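Local coordinates for oxalate oxidase (Hordeum vulgare, PDB 1FI2) that oxidises oxalate with dioxygen to carbon dioxide and hydrogen peroxide in the plant cell wall, and also has superoxide dismutase activity, as a manganese-containing homohexamer, at the interface of chains A and B and the interface of chains A and C. Residues are numbered along the deposited sequence; one frame, centred on the assembly and turned at random. Chains: chain A/B/C, Oxalate oxidase.

Contact 1 and contact 2 join chain A to two different neighbours, and their centres of C-alpha atoms lie about 26 Å apart. They share no residue positions. Contact 1 sets the segment around helix 163-169 of chain A against the end of strand 103-109, the 3-10 helix 112-114 and B:Met136, just before strand 137-141, whereas contact 2 pairs strand 38-39 of chain A with strand 128-131 of chain C. Each is part of a two-fold interface. Using two separate surfaces, one subunit can touch two partners at once, as a hexamer built as a trimer of dimers requires.

Contact 1: the interface of chains A and B. Residues chain A 160-161, 165-166, 170; chain B 109, 111-112, 116, 136.
A two-fold interface between identical subunits of the hexamer sets A:Ile160, A:Thr166 and A:Ser170 against a loop-rich surface of chain B, helping hold the assembly together. The backbone N of B:Leu112 gives a hydrogen bond to A:Ile160 O at 3.0 Å, nearly straight at the hydrogen (162°). Beside it the branched A:Ile160 and B:Leu112 side chains lie alongside, pointing the same way, with CG2 of the isoleucine 3.7 Å from CB of the leucine.

A:Thr166 suits its place because its two branches differ: CG2 is anti to the backbone N and OG1 lies beside it (chi1 -59°), which sends the methyl to B:Met136 and the hydroxyl to water. A:Thr166 CG2 meets the terminal methyl CE of B:Met136 tip to tip at 3.9 Å, while A:Val161 CG1 touches the same CE. The other branch, A:Thr166 OG1, reaches a water at 2.8 Å that also contacts the amide oxygen OD1 of B:Asn116. A second water lies 2.7 Å from B:Asn116 OD1 and continues to A:Ile160 O, so two waters grip the amide oxygen. The amide nitrogen ND2 of B:Asn116 lies 3.5 Å from the methyl CD2 of A:Leu165. Just past helix 163-169, A:Ser170 CB presses tightly on B:Leu109 CD2 at 3.4 Å; the small serine suits a spot this close.

Apolar side-chain ends and bridging waters together match the two surfaces and help fix the subunits' relative positions in the germin hexamer.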
loop_
_atom_site.group_PDB
_atom_site.type_symbol
_atom_site.label_atom_id
_atom_site.label_comp_id
_atom_site.label_asym_id
_atom_site.label_seq_id
_atom_site.Cartn_x
_atom_site.Cartn_y
_atom_site.Cartn_z
ATOM N N ILE A 160 -1.110 18.569 -10.300
ATOM C CA ILE A 160 -0.471 18.875 -11.583
ATOM C C ILE A 160 0.629 19.911 -11.392
ATOM O O ILE A 160 0.444 20.963 -10.791
ATOM C CB ILE A 160 -1.451 19.278 -12.687
ATOM C CG1 ILE A 160 -0.686 19.543 -13.994
ATOM C CG2 ILE A 160 -2.259 20.500 -12.301
ATOM C CD1 ILE A 160 -1.544 19.496 -15.235
ATOM N N VAL A 161 1.816 19.538 -11.861
ATOM C CA VAL A 161 2.988 20.403 -11.844
ATOM C C VAL A 161 3.240 20.855 -13.284
ATOM O O VAL A 161 3.711 20.056 -14.097
ATOM C CB VAL A 161 4.236 19.683 -11.304
ATOM C CG1 VAL A 161 5.488 20.540 -11.435
ATOM C CG2 VAL A 161 4.024 19.280 -9.850
ATOM N N LEU A 165 4.998 27.072 -16.245
ATOM C CA LEU A 165 4.424 27.965 -15.241
ATOM C C LEU A 165 5.125 27.862 -13.895
ATOM O O LEU A 165 5.363 28.891 -13.255
ATOM C CB LEU A 165 2.922 27.712 -15.103
ATOM C CG LEU A 165 2.159 28.539 -14.067
ATOM C CD1 LEU A 165 2.198 30.019 -14.410
ATOM C CD2 LEU A 165 0.715 28.058 -13.964
ATOM N N THR A 166 5.500 26.666 -13.454
ATOM C CA THR A 166 6.187 26.527 -12.170
ATOM C C THR A 166 7.596 27.098 -12.223
ATOM O O THR A 166 8.043 27.781 -11.296
ATOM C CB THR A 166 6.214 25.053 -11.724
ATOM O OG1 THR A 166 4.860 24.582 -11.621
ATOM C CG2 THR A 166 6.906 24.899 -10.381
ATOM N N SER A 170 6.078 30.856 -10.578
ATOM C CA SER A 170 5.626 30.353 -9.275
ATOM C C SER A 170 5.288 31.529 -8.379
ATOM O O SER A 170 5.595 32.675 -8.747
ATOM C CB SER A 170 6.676 29.445 -8.647
ATOM O OG SER A 170 7.944 30.053 -8.477
ATOM N N LEU B 109 8.541 23.645 -4.419
ATOM C CA LEU B 109 7.395 24.246 -5.089
ATOM C C LEU B 109 6.111 23.439 -5.005
ATOM O O LEU B 109 6.052 22.260 -5.358
ATOM C CB LEU B 109 7.793 24.478 -6.561
ATOM C CG LEU B 109 8.944 25.480 -6.744
ATOM C CD1 LEU B 109 10.006 24.934 -7.680
ATOM C CD2 LEU B 109 8.409 26.814 -7.247
ATOM N N SER B 111 2.211 22.320 -6.023
ATOM C CA SER B 111 1.557 22.054 -7.300
ATOM C C SER B 111 0.555 23.158 -7.624
ATOM O O SER B 111 0.443 24.132 -6.871
ATOM C CB SER B 111 0.835 20.700 -7.262
ATOM O OG SER B 111 -0.309 20.796 -6.424
ATOM N N LEU B 112 -0.194 23.025 -8.714
ATOM C CA LEU B 112 -1.169 24.032 -9.111
ATOM C C LEU B 112 -2.250 24.311 -8.081
ATOM O O LEU B 112 -2.570 25.484 -7.851
ATOM C CB LEU B 112 -1.838 23.656 -10.442
ATOM C CG LEU B 112 -2.804 24.710 -11.002
ATOM C CD1 LEU B 112 -2.038 25.849 -11.650
ATOM C CD2 LEU B 112 -3.781 24.076 -11.976
ATOM N N ASN B 116 1.102 27.088 -6.807
ATOM C CA ASN B 116 2.500 27.043 -7.196
ATOM C C ASN B 116 3.375 27.850 -6.244
ATOM O O ASN B 116 4.274 28.575 -6.668
ATOM C CB ASN B 116 2.701 27.528 -8.635
ATOM C CG ASN B 116 2.119 26.593 -9.672
ATOM O OD1 ASN B 116 2.160 25.372 -9.531
ATOM N ND2 ASN B 116 1.563 27.158 -10.735
ATOM N N MET B 136 8.430 19.712 -7.636
ATOM C CA MET B 136 9.663 20.320 -8.139
ATOM C C MET B 136 10.429 20.988 -7.000
ATOM O O MET B 136 9.829 21.598 -6.110
ATOM C CB MET B 136 9.339 21.312 -9.263
ATOM C CG MET B 136 10.558 21.715 -10.082
ATOM S SD MET B 136 10.234 22.980 -11.325
ATOM C CE MET B 136 8.944 22.196 -12.289
HETATM O O HOH W 1 4.205 22.934 -9.410
HETATM O O HOH W 2 1.559 23.657 -11.585
HETATM O O HOH W 3 -2.489 20.453 -8.528
#

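Contact 2: the interface of chains A and C. Residues chain A 37-40, 42-43, 59, 64; chain C 126-128.
A:Trp64 and C:Thr128 meet obliquely at the apolar centre of this two-fold interface between identical subunits, the threonine sitting over the face of the indole at the far rim of its benzene ring: A:Trp64 CH2 lies 3.7 Å from C:Thr128 CB. The hydroxyl OG1 of C:Thr128 stands almost directly over the same rim carbon, 3.4 Å from A:Trp64 CH2. It gets there because OG1 sits between the backbone N and the carbonyl carbon (chi1 54°), a setting that points it at chain A. On that same face of the indole, A:Ser39 CB rests 3.9 Å above the plane, over the ring centre, while the backbone of A:Leu37 and A:Phe38 borders the ring's edge. A broad, flat tryptophan thus supports both the strand of its own chain and the threonine of the neighbour, and A:Leu59 CD2 meets the threonine tip to tip. An alanine in place of A:Trp64 would probably open a gap beneath C:Thr128 and A:Ser39 and leave the paired strands without their backing.

Around this core, A:Ser39 and C:Thr128 form an antiparallel beta bridge. A:Ser39 N donates to C:Thr128 O at 3.1 Å. In return, C:Thr128 N donates to A:Ser39 O at 2.9 Å. Small and beta-branched side chains suit such closely paired backbones. A water 2.8 Å from C:Gly126 O also reaches A:Ser39 O and A:Leu42 N, tying the loop of chain C before strand 128-131 to the strand and loop of chain A.

At the rim, C:Glu127 lays its aliphatic stem beside A:Thr43, with CG 3.6 Å from the methyl CG2, and extends its carboxylate oxygen OE2 toward A:Ser40 CB. A:Thr43 presents that methyl while its hydroxyl, OG1, donates to A:Ser40 O at 2.9 Å.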
loop_
_atom_site.group_PDB
_atom_site.type_symbol
_atom_site.label_atom_id
_atom_site.label_comp_id
_atom_site.label_asym_id
_atom_site.label_seq_id
_atom_site.Cartn_x
_atom_site.Cartn_y
_atom_site.Cartn_z
ATOM N N LEU A 37 -22.333 8.921 -7.117
ATOM C CA LEU A 37 -21.454 8.106 -7.949
ATOM C C LEU A 37 -21.466 8.530 -9.409
ATOM O O LEU A 37 -20.922 7.824 -10.261
ATOM C CB LEU A 37 -21.856 6.625 -7.847
ATOM C CG LEU A 37 -21.710 5.969 -6.474
ATOM C CD1 LEU A 37 -22.384 4.607 -6.426
ATOM C CD2 LEU A 37 -20.232 5.840 -6.109
ATOM N N PHE A 38 -22.166 9.605 -9.767
ATOM C CA PHE A 38 -22.346 10.056 -11.138
ATOM C C PHE A 38 -21.966 11.517 -11.344
ATOM O O PHE A 38 -21.996 12.316 -10.400
ATOM C CB PHE A 38 -23.828 9.863 -11.528
ATOM C CG PHE A 38 -24.322 8.450 -11.382
ATOM C CD1 PHE A 38 -25.036 8.066 -10.256
ATOM C CD2 PHE A 38 -24.023 7.498 -12.343
ATOM C CE1 PHE A 38 -25.476 6.765 -10.104
ATOM C CE2 PHE A 38 -24.457 6.194 -12.189
ATOM C CZ PHE A 38 -25.178 5.827 -11.071
ATOM N N SER A 39 -21.639 11.902 -12.578
ATOM C CA SER A 39 -21.352 13.292 -12.903
ATOM C C SER A 39 -21.582 13.597 -14.381
ATOM O O SER A 39 -21.593 12.700 -15.223
ATOM C CB SER A 39 -19.907 13.676 -12.558
ATOM O OG SER A 39 -19.676 15.049 -12.850
ATOM N N SER A 40 -21.892 14.858 -14.666
ATOM C CA SER A 40 -22.080 15.291 -16.046
ATOM C C SER A 40 -21.160 16.467 -16.356
ATOM O O SER A 40 -21.310 17.112 -17.396
ATOM C CB SER A 40 -23.532 15.707 -16.296
ATOM O OG SER A 40 -23.773 16.937 -15.628
ATOM N N LEU A 42 -18.117 16.580 -17.485
ATOM C CA LEU A 42 -17.266 16.476 -18.663
ATOM C C LEU A 42 -18.049 16.385 -19.963
ATOM O O LEU A 42 -17.476 16.089 -21.017
ATOM C CB LEU A 42 -16.329 15.265 -18.537
ATOM C CG LEU A 42 -15.480 15.196 -17.267
ATOM C CD1 LEU A 42 -14.554 13.985 -17.300
ATOM C CD2 LEU A 42 -14.667 16.465 -17.057
ATOM N N THR A 43 -19.354 16.649 -19.932
ATOM C CA THR A 43 -20.179 16.584 -21.124
ATOM C C THR A 43 -19.843 17.654 -22.159
ATOM O O THR A 43 -20.020 17.381 -23.351
ATOM C CB THR A 43 -21.690 16.698 -20.832
ATOM O OG1 THR A 43 -21.963 17.900 -20.095
ATOM C CG2 THR A 43 -22.207 15.503 -20.056
ATOM N N LEU A 59 -11.964 16.710 -13.010
ATOM C CA LEU A 59 -12.966 15.884 -12.341
ATOM C C LEU A 59 -12.300 15.075 -11.230
ATOM O O LEU A 59 -12.419 13.858 -11.120
ATOM C CB LEU A 59 -13.743 15.010 -13.319
ATOM C CG LEU A 59 -15.144 14.588 -12.880
ATOM C CD1 LEU A 59 -16.030 15.789 -12.580
ATOM C CD2 LEU A 59 -15.807 13.713 -13.938
ATOM N N TRP A 64 -15.698 16.213 -7.986
ATOM C CA TRP A 64 -16.505 15.000 -7.902
ATOM C C TRP A 64 -16.242 14.347 -6.550
ATOM O O TRP A 64 -15.425 13.431 -6.422
ATOM C CB TRP A 64 -16.160 14.031 -9.028
ATOM C CG TRP A 64 -17.113 12.910 -9.301
ATOM C CD1 TRP A 64 -18.327 12.677 -8.718
ATOM C CD2 TRP A 64 -16.964 11.895 -10.306
ATOM N NE1 TRP A 64 -18.919 11.565 -9.264
ATOM C CE2 TRP A 64 -18.106 11.074 -10.253
ATOM C CE3 TRP A 64 -15.961 11.596 -11.236
ATOM C CZ2 TRP A 64 -18.281 9.972 -11.090
ATOM C CZ3 TRP A 64 -16.135 10.507 -12.069
ATOM C CH2 TRP A 64 -17.285 9.711 -11.990
ATOM N N GLY C 126 -20.998 11.573 -22.615
ATOM C CA GLY C 126 -20.165 12.479 -21.855
ATOM C C GLY C 126 -20.339 12.413 -20.346
ATOM O O GLY C 126 -19.578 13.055 -19.615
ATOM N N GLU C 127 -21.328 11.670 -19.870
ATOM C CA GLU C 127 -21.582 11.551 -18.436
ATOM C C GLU C 127 -20.783 10.390 -17.862
ATOM O O GLU C 127 -20.513 9.411 -18.564
ATOM C CB GLU C 127 -23.082 11.411 -18.190
ATOM C CG GLU C 127 -23.890 12.550 -18.814
ATOM C CD GLU C 127 -25.324 12.553 -18.322
ATOM O OE1 GLU C 127 -25.979 11.493 -18.352
ATOM O OE2 GLU C 127 -25.807 13.621 -17.885
ATOM N N THR C 128 -20.381 10.505 -16.601
ATOM C CA THR C 128 -19.527 9.499 -15.974
ATOM C C THR C 128 -20.125 8.833 -14.745
ATOM O O THR C 128 -21.083 9.310 -14.141
ATOM C CB THR C 128 -18.185 10.150 -15.554
ATOM O OG1 THR C 128 -18.477 11.291 -14.736
ATOM C CG2 THR C 128 -17.365 10.598 -16.753
HETATM O O HOH W 4 -19.151 13.880 -16.957
#